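Local structure of putative tRNA synthase (Salmonella typhimurium, 3DQQ) at residues Thr124-Tyr129 against Asp200-Arg205; Val268-Gln273 against Phe411-Gln416; Thr277-Val282 against Met312-Ala317. The protein probably catalyses the ATP-dependent phosphorylation of 3-oxo-tetronate to 3-oxo-tetronate 4-phosphate, as a member of the four-carbon acid sugar kinase family. All coordinates share one frame; numbering follows the deposited sequence.

Contact 1 of 3, residues Thr124-Tyr129 against Asp200-Arg205; sequences TVYQGY and DALNER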
loop_
_atom_site.group_PDB
_atom_site.type_symbol
_atom_site.label_atom_id
_atom_site.label_comp_id
_atom_site.label_asym_id
_atom_site.label_seq_id
_atom_site.Cartn_x
_atom_site.Cartn_y
_atom_site.Cartn_z
ATOM N N THR A 124 4.376 -24.566 9.187
ATOM C CA THR A 124 4.534 -25.940 9.587
ATOM C C THR A 124 3.822 -26.794 8.575
ATOM O O THR A 124 2.983 -26.315 7.851
ATOM C CB THR A 124 4.068 -26.146 11.065
ATOM O OG1 THR A 124 2.751 -25.647 11.229
ATOM C CG2 THR A 124 5.004 -25.392 12.066
ATOM N N VAL A 125 4.169 -28.057 8.511
ATOM C CA VAL A 125 3.532 -28.956 7.605
ATOM C C VAL A 125 3.133 -30.209 8.384
ATOM O O VAL A 125 3.971 -30.818 9.057
ATOM C CB VAL A 125 4.498 -29.336 6.432
ATOM C CG1 VAL A 125 3.904 -30.478 5.606
ATOM C CG2 VAL A 125 4.802 -28.102 5.607
ATOM N N TYR A 126 1.863 -30.613 8.266
ATOM C CA TYR A 126 1.361 -31.834 8.936
ATOM C C TYR A 126 0.517 -32.637 7.966
ATOM O O TYR A 126 -0.357 -32.086 7.317
ATOM C CB TYR A 126 0.574 -31.475 10.196
ATOM C CG TYR A 126 0.053 -32.679 10.921
ATOM C CD1 TYR A 126 -1.313 -32.954 10.996
ATOM C CD2 TYR A 126 0.905 -33.548 11.521
ATOM C CE1 TYR A 126 -1.783 -34.055 11.639
ATOM C CE2 TYR A 126 0.432 -34.666 12.175
ATOM C CZ TYR A 126 -0.903 -34.906 12.219
ATOM O OH TYR A 126 -1.315 -36.030 12.861
ATOM N N GLN A 127 0.799 -33.926 7.850
ATOM C CA GLN A 127 0.207 -34.803 6.831
ATOM C C GLN A 127 0.275 -34.277 5.390
ATOM O O GLN A 127 -0.520 -34.697 4.507
ATOM C CB GLN A 127 -1.230 -35.119 7.171
ATOM C CG GLN A 127 -1.414 -35.692 8.546
ATOM C CD GLN A 127 -0.798 -37.044 8.736
ATOM O OE1 GLN A 127 -0.695 -37.857 7.825
ATOM N NE2 GLN A 127 -0.365 -37.287 9.940
ATOM N N GLY A 128 1.227 -33.374 5.152
ATOM C CA GLY A 128 1.376 -32.770 3.842
ATOM C C GLY A 128 0.652 -31.471 3.611
ATOM O O GLY A 128 0.786 -30.877 2.539
ATOM N N TYR A 129 -0.079 -31.012 4.616
ATOM C CA TYR A 129 -0.804 -29.750 4.503
ATOM C C TYR A 129 0.042 -28.643 5.108
ATOM O O TYR A 129 0.671 -28.835 6.145
ATOM C CB TYR A 129 -2.143 -29.816 5.237
ATOM C CG TYR A 129 -3.137 -30.814 4.675
ATOM C CD1 TYR A 129 -4.202 -30.405 3.876
ATOM C CD2 TYR A 129 -3.026 -32.176 4.974
ATOM C CE1 TYR A 129 -5.111 -31.307 3.399
ATOM C CE2 TYR A 129 -3.933 -33.096 4.481
ATOM C CZ TYR A 129 -4.968 -32.651 3.696
ATOM O OH TYR A 129 -5.876 -33.582 3.231
ATOM N N ASP A 200 6.963 -33.537 6.597
ATOM C CA ASP A 200 6.362 -32.756 7.656
ATOM C C ASP A 200 7.407 -32.100 8.560
ATOM O O ASP A 200 8.524 -32.567 8.670
ATOM C CB ASP A 200 5.466 -33.640 8.524
ATOM C CG ASP A 200 4.110 -34.031 7.836
ATOM O OD1 ASP A 200 3.946 -33.852 6.584
ATOM O OD2 ASP A 200 3.215 -34.557 8.582
ATOM N N ALA A 201 7.029 -31.004 9.200
ATOM C CA ALA A 201 7.807 -30.414 10.266
ATOM C C ALA A 201 6.886 -29.495 11.104
ATOM O O ALA A 201 6.213 -28.619 10.585
ATOM C CB ALA A 201 8.965 -29.647 9.716
ATOM N N LEU A 202 6.844 -29.747 12.405
ATOM C CA LEU A 202 6.153 -28.904 13.356
ATOM C C LEU A 202 7.139 -28.124 14.204
ATOM O O LEU A 202 6.754 -27.217 14.929
ATOM C CB LEU A 202 5.288 -29.768 14.276
ATOM C CG LEU A 202 4.483 -30.896 13.587
ATOM C CD1 LEU A 202 3.644 -31.732 14.619
ATOM C CD2 LEU A 202 3.624 -30.311 12.422
ATOM N N ASN A 203 8.410 -28.466 14.137
ATOM C CA ASN A 203 9.383 -27.899 15.055
ATOM C C ASN A 203 10.771 -28.169 14.534
ATOM O O ASN A 203 10.974 -29.023 13.672
ATOM C CB ASN A 203 9.228 -28.519 16.443
ATOM C CG ASN A 203 9.352 -30.000 16.419
ATOM O OD1 ASN A 203 10.301 -30.550 15.883
ATOM N ND2 ASN A 203 8.414 -30.671 17.005
ATOM N N GLU A 204 11.743 -27.487 15.109
ATOM C CA GLU A 204 13.085 -27.598 14.603
ATOM C C GLU A 204 13.699 -29.005 14.740
ATOM O O GLU A 204 14.492 -29.403 13.914
ATOM C CB GLU A 204 13.952 -26.433 15.115
ATOM C CG GLU A 204 14.809 -26.583 16.383
ATOM C CD GLU A 204 15.734 -25.322 16.564
ATOM O OE1 GLU A 204 16.679 -25.342 17.418
ATOM O OE2 GLU A 204 15.486 -24.314 15.813
ATOM N N ARG A 205 13.261 -29.796 15.699
ATOM C CA ARG A 205 13.773 -31.156 15.779
ATOM C C ARG A 205 13.449 -31.973 14.523
ATOM O O ARG A 205 14.220 -32.824 14.088
ATOM C CB ARG A 205 13.191 -31.840 16.997
ATOM C CG ARG A 205 13.694 -33.225 17.246
ATOM C CD ARG A 205 12.963 -33.844 18.504
ATOM N NE ARG A 205 11.501 -33.521 18.557
ATOM C CZ ARG A 205 10.513 -34.232 17.975
ATOM N NH1 ARG A 205 10.767 -35.366 17.290
ATOM N NH2 ARG A 205 9.253 -33.788 18.068
#
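Thr124, in the edge strand 123-126 of a small antiparallel sheet, lays its CB against the carbonyl of Ala201; CG2, beside the backbone N, reaches toward the carbonyl oxygens of Ala201 and Leu202. Val125 then forms a single antiparallel bridge with Ala201, a hydrogen-bonded pair. Val125 N donates to Ala201 O at 3.0 Å, nearly straight but from above the carbonyl plane; Ala201 N returns a bond to Val125 O at 3.1 Å, in plane and on a lone pair. The Val125 and Asp200 side chains cross at about a right angle, bringing Val125 CG1 to 3.5 Å from Asp200 OD1. The CB bond of Tyr126 points away, yet CB stays 4.0 Å from Leu202 CD2 and the ring passes obliquely by the Asp200 carboxylate; its OH bonds to Gln173. A type I' turn from Tyr126 to Tyr129 follows, and Asp200 holds it: Gln127 N reaches OD2 of Asp200 at 2.6 Å from above the carboxylate plane, and Gly128 N makes a weak bond to OD1 of Asp200 at 3.1 Å. OD2 also accepts from Ala172 N. A buried carboxylate gripped by three peptide N-H groups is probably stabilised as the anion, tying the hairpin turn to the chain leading into helix 204-214.

Contact 2 of 3, residues Val268-Gln273 against Phe411-Gln416; sequences VAFYRQ and FFIRAQ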
loop_
_atom_site.group_PDB
_atom_site.type_symbol
_atom_site.label_atom_id
_atom_site.label_comp_id
_atom_site.label_asym_id
_atom_site.label_seq_id
_atom_site.Cartn_x
_atom_site.Cartn_y
_atom_site.Cartn_z
ATOM N N VAL A 268 12.955 5.274 10.504
ATOM C CA VAL A 268 13.457 6.587 10.089
ATOM C C VAL A 268 13.108 7.615 11.148
ATOM O O VAL A 268 13.956 8.425 11.542
ATOM C CB VAL A 268 12.906 7.012 8.706
ATOM C CG1 VAL A 268 13.182 8.469 8.421
ATOM C CG2 VAL A 268 13.510 6.145 7.627
ATOM N N ALA A 269 11.864 7.570 11.623
ATOM C CA ALA A 269 11.398 8.499 12.675
ATOM C C ALA A 269 12.292 8.379 13.925
ATOM O O ALA A 269 12.686 9.384 14.510
ATOM C CB ALA A 269 9.969 8.240 13.002
ATOM N N PHE A 270 12.669 7.154 14.281
ATOM C CA PHE A 270 13.507 6.895 15.456
ATOM C C PHE A 270 14.931 7.370 15.237
ATOM O O PHE A 270 15.404 8.263 15.935
ATOM C CB PHE A 270 13.488 5.394 15.778
ATOM C CG PHE A 270 14.377 5.000 16.933
ATOM C CD1 PHE A 270 13.943 5.159 18.245
ATOM C CD2 PHE A 270 15.633 4.428 16.700
ATOM C CE1 PHE A 270 14.753 4.784 19.314
ATOM C CE2 PHE A 270 16.465 4.041 17.764
ATOM C CZ PHE A 270 16.026 4.225 19.077
ATOM N N TYR A 271 15.587 6.791 14.234
ATOM C CA TYR A 271 16.971 7.112 13.920
ATOM C C TYR A 271 17.266 8.598 13.742
ATOM O O TYR A 271 18.374 9.045 14.070
ATOM C CB TYR A 271 17.406 6.391 12.658
ATOM C CG TYR A 271 18.896 6.419 12.420
ATOM C CD1 TYR A 271 19.435 7.108 11.345
ATOM C CD2 TYR A 271 19.764 5.748 13.275
ATOM C CE1 TYR A 271 20.803 7.129 11.117
ATOM C CE2 TYR A 271 21.131 5.761 13.063
ATOM C CZ TYR A 271 21.654 6.456 11.982
ATOM O OH TYR A 271 23.014 6.469 11.775
ATOM N N ARG A 272 16.309 9.364 13.217
ATOM C CA ARG A 272 16.595 10.759 12.827
ATOM C C ARG A 272 16.804 11.697 14.043
ATOM O O ARG A 272 17.361 12.780 13.922
ATOM C CB ARG A 272 15.511 11.295 11.879
ATOM C CG ARG A 272 14.478 12.108 12.548
ATOM C CD ARG A 272 13.145 12.207 11.812
ATOM N NE ARG A 272 13.135 12.245 10.340
ATOM C CZ ARG A 272 13.579 13.244 9.591
ATOM N NH1 ARG A 272 14.164 14.297 10.142
ATOM N NH2 ARG A 272 13.484 13.163 8.283
ATOM N N GLN A 273 16.346 11.241 15.205
ATOM C CA GLN A 273 16.637 11.871 16.486
ATOM C C GLN A 273 18.040 11.634 16.986
ATOM O O GLN A 273 18.466 12.294 17.923
ATOM C CB GLN A 273 15.664 11.342 17.520
ATOM C CG GLN A 273 14.283 11.841 17.214
ATOM C CD GLN A 273 13.215 11.129 17.960
ATOM O OE1 GLN A 273 12.554 10.264 17.405
ATOM N NE2 GLN A 273 13.018 11.489 19.226
ATOM N N PHE A 411 16.668 -0.660 14.307
ATOM C CA PHE A 411 17.531 -1.340 13.349
ATOM C C PHE A 411 18.769 -0.556 12.923
ATOM O O PHE A 411 19.892 -1.074 12.991
ATOM C CB PHE A 411 16.738 -1.679 12.112
ATOM C CG PHE A 411 17.551 -2.345 11.024
ATOM C CD1 PHE A 411 17.908 -3.671 11.120
ATOM C CD2 PHE A 411 17.905 -1.653 9.882
ATOM C CE1 PHE A 411 18.626 -4.276 10.121
ATOM C CE2 PHE A 411 18.616 -2.254 8.899
ATOM C CZ PHE A 411 18.991 -3.568 9.027
ATOM N N PHE A 412 18.568 0.687 12.498
ATOM C CA PHE A 412 19.659 1.485 11.962
ATOM C C PHE A 412 20.712 1.796 13.017
ATOM O O PHE A 412 21.890 2.033 12.671
ATOM C CB PHE A 412 19.160 2.817 11.391
ATOM C CG PHE A 412 18.234 2.699 10.228
ATOM C CD1 PHE A 412 18.440 1.784 9.237
ATOM C CD2 PHE A 412 17.183 3.560 10.098
ATOM C CE1 PHE A 412 17.584 1.694 8.160
ATOM C CE2 PHE A 412 16.315 3.474 8.992
ATOM C CZ PHE A 412 16.528 2.544 8.034
ATOM N N ILE A 413 20.301 1.846 14.289
ATOM C CA ILE A 413 21.287 1.960 15.362
ATOM C C ILE A 413 21.971 0.611 15.599
ATOM O O ILE A 413 23.194 0.545 15.647
ATOM C CB ILE A 413 20.702 2.467 16.688
ATOM C CG1 ILE A 413 20.272 3.910 16.561
ATOM C CG2 ILE A 413 21.741 2.449 17.754
ATOM C CD1 ILE A 413 19.987 4.554 17.875
ATOM N N ARG A 414 21.195 -0.464 15.724
ATOM C CA ARG A 414 21.788 -1.743 16.102
ATOM C C ARG A 414 22.796 -2.163 15.078
ATOM O O ARG A 414 23.885 -2.579 15.446
ATOM C CB ARG A 414 20.732 -2.825 16.328
ATOM C CG ARG A 414 19.791 -2.411 17.504
ATOM C CD ARG A 414 18.924 -3.542 18.096
ATOM N NE ARG A 414 18.313 -4.343 17.032
ATOM C CZ ARG A 414 18.819 -5.478 16.545
ATOM N NH1 ARG A 414 19.958 -5.998 17.011
ATOM N NH2 ARG A 414 18.159 -6.099 15.576
ATOM N N ALA A 415 22.449 -1.986 13.803
ATOM C CA ALA A 415 23.346 -2.269 12.691
ATOM C C ALA A 415 24.759 -1.748 12.932
ATOM O O ALA A 415 25.726 -2.320 12.469
ATOM C CB ALA A 415 22.785 -1.650 11.435
ATOM N N GLN A 416 24.863 -0.645 13.662
ATOM C CA GLN A 416 26.125 0.014 13.893
ATOM C C GLN A 416 26.701 -0.316 15.254
ATOM O O GLN A 416 27.872 -0.599 15.379
ATOM C CB GLN A 416 25.919 1.523 13.795
ATOM C CG GLN A 416 25.844 2.058 12.384
ATOM C CD GLN A 416 25.464 3.530 12.320
ATOM O OE1 GLN A 416 24.295 3.891 12.405
ATOM N NE2 GLN A 416 26.449 4.375 12.150
#
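Tyr271, on helix 262-271, carries most of the contact with helix 411-417, and its side chain runs across that helix from Phe412 to Gln416. Its CG is anti to the backbone N (chi1 -167°), which sends the ring out from its own helix. CB sits at the edge of the Phe412 ring, in its plane, 3.8 Å from Phe412 CD2. At CG and CD2 the ring passes under the CB of Phe412, which lies over one face, offset toward the rim, and is 3.5 Å from Tyr271 CD2; this is a CH-pi contact. The aromatic ring of Phe412 turns its edge to the face of Tyr271, a T-shaped pair with centroids 5.7 Å apart and planes at 73°. CD2 also meets CG1 of Ile413 at 3.8 Å, this time at the ring edge. Farther out, CE2 passes the backbone carbonyl of Phe412, and the OH reaches the end of the Gln416 side chain and is hydrogen-bonded to the carbonyl of Ala310 in the loop before strand 312-314.

Two aliphatic-aromatic contacts flank this centre. CD1 of Ile413 touches Phe270 CE2 at 3.6 Å, the two side chains crossing at about a right angle. The Val268 and Phe412 side chains lie side by side, pointing the same way, with Val268 CG2 4.1 Å from Phe412 CE2. Both helices pack on strands 253-257 and 312-314, and Phe412 reaches strand 356-360 as well. The join is thus almost wholly apolar, built from ring edges, ring faces and aliphatic carbons, and the one buried phenol hydroxyl has its polar need met by a backbone carbonyl.

Contact 3 of 3, residues Thr277-Val282 against Met312-Ala317; sequences TRDVDV and MISATA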
loop_
_atom_site.group_PDB
_atom_site.type_symbol
_atom_site.label_atom_id
_atom_site.label_comp_id
_atom_site.label_asym_id
_atom_site.label_seq_id
_atom_site.Cartn_x
_atom_site.Cartn_y
_atom_site.Cartn_z
ATOM N N THR A 277 20.331 13.850 9.512
ATOM C CA THR A 277 19.618 13.291 8.405
ATOM C C THR A 277 19.080 14.315 7.438
ATOM O O THR A 277 19.009 15.467 7.717
ATOM C CB THR A 277 18.494 12.320 8.859
ATOM O OG1 THR A 277 17.242 12.981 8.841
ATOM C CG2 THR A 277 18.783 11.726 10.220
ATOM N N ARG A 278 18.686 13.851 6.275
ATOM C CA ARG A 278 18.374 14.719 5.179
ATOM C C ARG A 278 17.342 13.991 4.324
ATOM O O ARG A 278 17.519 12.810 3.997
ATOM C CB ARG A 278 19.666 14.987 4.428
ATOM C CG ARG A 278 19.618 16.108 3.480
ATOM C CD ARG A 278 20.102 17.421 4.054
ATOM N NE ARG A 278 20.878 18.124 3.027
ATOM C CZ ARG A 278 20.384 18.553 1.858
ATOM N NH1 ARG A 278 19.096 18.368 1.517
ATOM N NH2 ARG A 278 21.189 19.141 0.995
ATOM N N ASP A 279 16.241 14.684 4.024
ATOM C CA ASP A 279 15.133 14.123 3.273
ATOM C C ASP A 279 15.262 14.429 1.816
ATOM O O ASP A 279 15.463 15.557 1.458
ATOM C CB ASP A 279 13.829 14.731 3.737
ATOM C CG ASP A 279 13.367 14.163 5.054
ATOM O OD1 ASP A 279 13.005 12.936 5.088
ATOM O OD2 ASP A 279 13.358 14.934 6.041
ATOM N N VAL A 280 15.118 13.423 0.982
ATOM C CA VAL A 280 15.279 13.580 -0.440
ATOM C C VAL A 280 14.144 14.426 -1.012
ATOM O O VAL A 280 12.987 14.036 -0.901
ATOM C CB VAL A 280 15.242 12.214 -1.130
ATOM C CG1 VAL A 280 15.268 12.381 -2.616
ATOM C CG2 VAL A 280 16.373 11.345 -0.658
ATOM N N ASP A 281 14.477 15.565 -1.637
ATOM C CA ASP A 281 13.465 16.401 -2.294
ATOM C C ASP A 281 13.229 15.994 -3.741
ATOM O O ASP A 281 14.052 16.160 -4.616
ATOM C CB ASP A 281 13.807 17.881 -2.218
ATOM C CG ASP A 281 12.765 18.759 -2.915
ATOM O OD1 ASP A 281 11.544 18.521 -2.799
ATOM O OD2 ASP A 281 13.148 19.704 -3.602
ATOM N N VAL A 282 12.061 15.453 -3.970
ATOM C CA VAL A 282 11.633 15.053 -5.280
ATOM C C VAL A 282 11.708 16.177 -6.315
ATOM O O VAL A 282 12.031 15.907 -7.459
ATOM C CB VAL A 282 10.203 14.525 -5.210
ATOM C CG1 VAL A 282 9.742 14.074 -6.590
ATOM C CG2 VAL A 282 10.147 13.375 -4.221
ATOM N N MET A 312 21.868 9.854 7.609
ATOM C CA MET A 312 20.788 9.200 6.870
ATOM C C MET A 312 20.313 10.066 5.705
ATOM O O MET A 312 20.181 11.283 5.815
ATOM C CB MET A 312 19.621 8.919 7.783
ATOM C CG MET A 312 18.468 8.259 7.082
ATOM S SD MET A 312 17.186 7.797 8.247
ATOM C CE MET A 312 17.543 6.103 8.332
ATOM N N ILE A 313 20.091 9.435 4.569
ATOM C CA ILE A 313 19.358 10.073 3.491
ATOM C C ILE A 313 18.102 9.243 3.253
ATOM O O ILE A 313 18.165 8.086 2.810
ATOM C CB ILE A 313 20.216 10.204 2.264
ATOM C CG1 ILE A 313 21.271 11.236 2.581
ATOM C CG2 ILE A 313 19.396 10.605 1.013
ATOM C CD1 ILE A 313 22.260 11.264 1.550
ATOM N N SER A 314 16.973 9.849 3.592
ATOM C CA SER A 314 15.711 9.181 3.607
ATOM C C SER A 314 14.808 9.741 2.546
ATOM O O SER A 314 14.744 10.939 2.374
ATOM C CB SER A 314 15.050 9.384 4.958
ATOM O OG SER A 314 13.690 8.984 4.906
ATOM N N ALA A 315 14.096 8.852 1.866
ATOM C CA ALA A 315 13.129 9.206 0.860
ATOM C C ALA A 315 11.736 8.834 1.365
ATOM O O ALA A 315 10.766 8.848 0.620
ATOM C CB ALA A 315 13.438 8.484 -0.410
ATOM N N THR A 316 11.615 8.543 2.648
ATOM C CA THR A 316 10.356 8.011 3.143
ATOM C C THR A 316 9.280 9.115 3.348
ATOM O O THR A 316 8.084 8.838 3.255
ATOM C CB THR A 316 10.557 6.993 4.356
ATOM O OG1 THR A 316 10.415 7.674 5.592
ATOM C CG2 THR A 316 11.930 6.203 4.290
ATOM N N ALA A 317 9.706 10.367 3.526
ATOM C CA ALA A 317 8.809 11.562 3.501
ATOM C C ALA A 317 8.171 11.785 2.140
ATOM O O ALA A 317 6.957 12.096 2.040
ATOM C CB ALA A 317 9.577 12.825 3.881
#
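Strands 277-279 and 312-314 are the two parallel strands of a beta-alpha-beta unit whose connection is helix 288-304, at the edge of the nucleotide-binding domain. Their axes come within 4.8 Å and run 18° apart. Thr277 pairs with Met312, Arg278 with Ile313 and Asp279 with Ser314. Ser314 N donates to Arg278 O at 3.0 Å and Val280 N to Ser314 O at 2.9 Å, both nearly straight and in the carbonyl plane, whereas the bond from Arg278 N to Met312 O is weak.

On the face of Thr277, Met312, Asp279 and Ser314, the first two lie side by side, pointing the same way, with Thr277 CB 3.7 Å from Met312 CB; helix 262-271 covers this face. Farther along, OD1 of Asp279 leans over to the methyl of Ala317, while its OD2 forms a salt bridge with Arg272. The other face carries Arg278, which bends away to a cation-pi contact with Trp301, and Ile313, which packs on helices 288-304 and 336-351. Just past the strand, Val280 turns toward its partner: the Val280 and Ile313 side chains cross at about a right angle, CG2 to CG2 at 3.5 Å, and Val280 CG2 also lies 4.1 Å from Ala315 CB.

Beyond strand 312-314 the backbone turns at once. Ser314 OG, anti to its backbone N, accepts from Thr316 N at 3.1 Å, closing an ST turn. Parallel strands with helices on both faces, and a loop leaving the carboxyl ends near the predicted ATP site, are typical of an alpha/beta nucleotide-binding fold.

Contacts 2 and 3 adjoin, their centres about 14 Å apart, and contact 3 is nested along the chain inside the loop that contact 2 closes. Segment 268-273 joins them: Arg272 NH2 forms a salt bridge with Asp279 OD2 at 2.9 Å, and Val268 CG1 packs on Ser314 OG at 3.6 Å. Both lie near the predicted ATP site, with the side chains of Val268 and Ala315 each about 8 Å from that of Ser259. Contact 1 belongs to the sugar-binding domain, away from these sites; its centre is about 37 Å from that of contact 2 and about 44 Å from that of contact 3, on the opposite side of the chain's centre from the latter.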